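Local coordinates for ketosynthase (Streptomyces sp. MSC090213JE08, PDB 6KXD), which probably catalyses the decarboxylative condensation of fatty acyl-ACP with malonyl-ACP, as the ketosynthase of the ishigamide type II polyketide synthase, at residues A[327-333]-A[358-363]. Residues are numbered along the deposited sequence; the frame is centred on the assembly and turned at random.
Sequences TVAVKSM and IPPTIN
Start with 327-333: Thr327 and Val328 are extended, then the chain bends at Val330 into the short helix 331-334. Segment 358-363 crosses it obliquely, CA atoms coming closest at Ala329 and Thr361 (5.1 Å) and at Ser332 and Ile362 (5.4 Å). Ile358 ends strand 357-358; Pro359 and Pro360 onward lack regular structure but stay extended to Ile362, and Asn363 turns the chain with left-handed angles (53°/29°). Two hydroxyls join the backbones. Thr361 (chi1 m) takes the amide of Ala329, N to OG1 3.0 Å, and donates its proton to Val375 O. Ser332 (chi1 p) accepts from Ile362 N, 3.0 Å to OG, and donates to Ala329 O at 2.7 Å from OG; that carbonyl also receives Ser332 N, 2.9 Å away. The surroundings are the C-terminal half of a thiolase-fold ketosynthase: strand 326-328 pairs in parallel with 297-299, and Lys331 opens the family's Lys-Ser-x-x-Gly-His sequence, which ends at His336. CA-to-CB of Lys331 points away from 358-363, and its NZ bonds His301 O. On the apolar side, Val328 CG1 meets Ile358 CG2 at 3.6 Å, while Met333 (m, t, m) brings CE to 3.9 Å from Pro360 CD and CG to 3.7 Å from Ile362 CD1. Asn363 ND2 goes to Val219 O. Pro359 O, 3.5 Å from Val328 CB, is buried without a hydrogen-bond donor.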
loop_
_atom_site.group_PDB
_atom_site.type_symbol
_atom_site.label_atom_id
_atom_site.label_comp_id
_atom_site.label_asym_id
_atom_site.label_seq_id
_atom_site.Cartn_x
_atom_site.Cartn_y
_atom_site.Cartn_z
ATOM N N THR A 327 -14.098 18.475 16.273
ATOM C CA THR A 327 -13.471 17.241 15.932
ATOM C C THR A 327 -14.574 16.185 15.851
ATOM O O THR A 327 -15.125 15.766 16.835
ATOM C CB THR A 327 -12.357 16.908 16.937
ATOM O OG1 THR A 327 -11.366 17.927 16.842
ATOM C CG2 THR A 327 -11.760 15.534 16.720
ATOM N N VAL A 328 -14.834 15.723 14.634
ATOM C CA VAL A 328 -15.916 14.838 14.341
ATOM C C VAL A 328 -15.381 13.510 13.805
ATOM O O VAL A 328 -14.286 13.453 13.234
ATOM C CB VAL A 328 -16.864 15.490 13.319
ATOM C CG1 VAL A 328 -17.200 16.911 13.729
ATOM C CG2 VAL A 328 -16.318 15.463 11.901
ATOM N N ALA A 329 -16.192 12.471 13.985
ATOM C CA ALA A 329 -15.860 11.098 13.642
ATOM C C ALA A 329 -16.917 10.520 12.684
ATOM O O ALA A 329 -17.908 9.955 13.091
ATOM C CB ALA A 329 -15.707 10.275 14.889
ATOM N N VAL A 330 -16.600 10.572 11.384
ATOM C CA VAL A 330 -17.394 10.013 10.277
ATOM C C VAL A 330 -17.656 8.521 10.461
ATOM O O VAL A 330 -18.690 8.012 10.018
ATOM C CB VAL A 330 -16.675 10.317 8.943
ATOM C CG1 VAL A 330 -17.285 9.588 7.753
ATOM C CG2 VAL A 330 -16.643 11.811 8.686
ATOM N N LYS A 331 -16.748 7.798 11.139
ATOM C CA LYS A 331 -16.924 6.384 11.379
ATOM C C LYS A 331 -18.115 6.113 12.315
ATOM O O LYS A 331 -18.558 4.974 12.435
ATOM C CB LYS A 331 -15.665 5.767 12.001
ATOM C CG LYS A 331 -14.448 5.745 11.075
ATOM C CD LYS A 331 -13.260 5.077 11.696
ATOM C CE LYS A 331 -12.066 5.044 10.763
ATOM N NZ LYS A 331 -11.574 6.409 10.501
ATOM N N SER A 332 -18.599 7.157 12.983
ATOM C CA SER A 332 -19.808 6.994 13.770
ATOM C C SER A 332 -20.921 6.547 12.817
ATOM O O SER A 332 -21.661 5.654 13.162
ATOM C CB SER A 332 -20.160 8.235 14.511
ATOM O OG SER A 332 -20.450 9.297 13.626
ATOM N N MET A 333 -20.911 7.103 11.587
ATOM C CA MET A 333 -21.884 6.767 10.573
ATOM C C MET A 333 -21.419 5.574 9.723
ATOM O O MET A 333 -22.148 4.616 9.545
ATOM C CB MET A 333 -22.140 7.963 9.664
ATOM C CG MET A 333 -22.822 9.113 10.350
ATOM S SD MET A 333 -22.818 10.615 9.338
ATOM C CE MET A 333 -21.163 11.238 9.656
ATOM N N ILE A 358 -20.605 20.548 8.585
ATOM C CA ILE A 358 -19.748 19.712 9.362
ATOM C C ILE A 358 -20.566 18.491 9.732
ATOM O O ILE A 358 -21.600 18.603 10.403
ATOM C CB ILE A 358 -19.196 20.422 10.609
ATOM C CG1 ILE A 358 -18.422 21.691 10.271
ATOM C CG2 ILE A 358 -18.337 19.451 11.411
ATOM C CD1 ILE A 358 -17.998 22.443 11.504
ATOM N N PRO A 359 -20.152 17.288 9.274
ATOM C CA PRO A 359 -20.934 16.088 9.485
ATOM C C PRO A 359 -20.817 15.731 10.953
ATOM O O PRO A 359 -19.819 16.087 11.591
ATOM C CB PRO A 359 -20.270 15.045 8.585
ATOM C CG PRO A 359 -18.833 15.499 8.508
ATOM C CD PRO A 359 -18.911 17.011 8.534
ATOM N N PRO A 360 -21.822 15.017 11.502
ATOM C CA PRO A 360 -21.879 14.751 12.937
ATOM C C PRO A 360 -21.125 13.506 13.397
ATOM O O PRO A 360 -20.972 12.541 12.627
ATOM C CB PRO A 360 -23.366 14.474 13.206
ATOM C CG PRO A 360 -23.875 13.916 11.889
ATOM C CD PRO A 360 -22.998 14.495 10.790
ATOM N N THR A 361 -20.742 13.533 14.679
ATOM C CA THR A 361 -20.454 12.338 15.431
ATOM C C THR A 361 -21.769 11.850 16.051
ATOM O O THR A 361 -22.255 12.452 17.028
ATOM C CB THR A 361 -19.395 12.597 16.509
ATOM O OG1 THR A 361 -18.340 13.362 15.937
ATOM C CG2 THR A 361 -18.898 11.313 17.136
ATOM N N ILE A 362 -22.328 10.775 15.489
ATOM C CA ILE A 362 -23.636 10.265 15.853
ATOM C C ILE A 362 -23.475 9.235 16.977
ATOM O O ILE A 362 -22.373 8.972 17.425
ATOM C CB ILE A 362 -24.362 9.701 14.613
ATOM C CG1 ILE A 362 -23.835 8.326 14.170
ATOM C CG2 ILE A 362 -24.318 10.723 13.502
ATOM C CD1 ILE A 362 -24.725 7.595 13.156
ATOM N N ASN A 363 -24.608 8.711 17.459
ATOM C CA ASN A 363 -24.686 7.821 18.608
ATOM C C ASN A 363 -23.983 8.452 19.827
ATOM O O ASN A 363 -23.455 7.736 20.683
ATOM C CB ASN A 363 -24.118 6.433 18.288
ATOM C CG ASN A 363 -24.605 5.864 16.971
ATOM O OD1 ASN A 363 -25.778 5.994 16.648
ATOM N ND2 ASN A 363 -23.717 5.247 16.201
#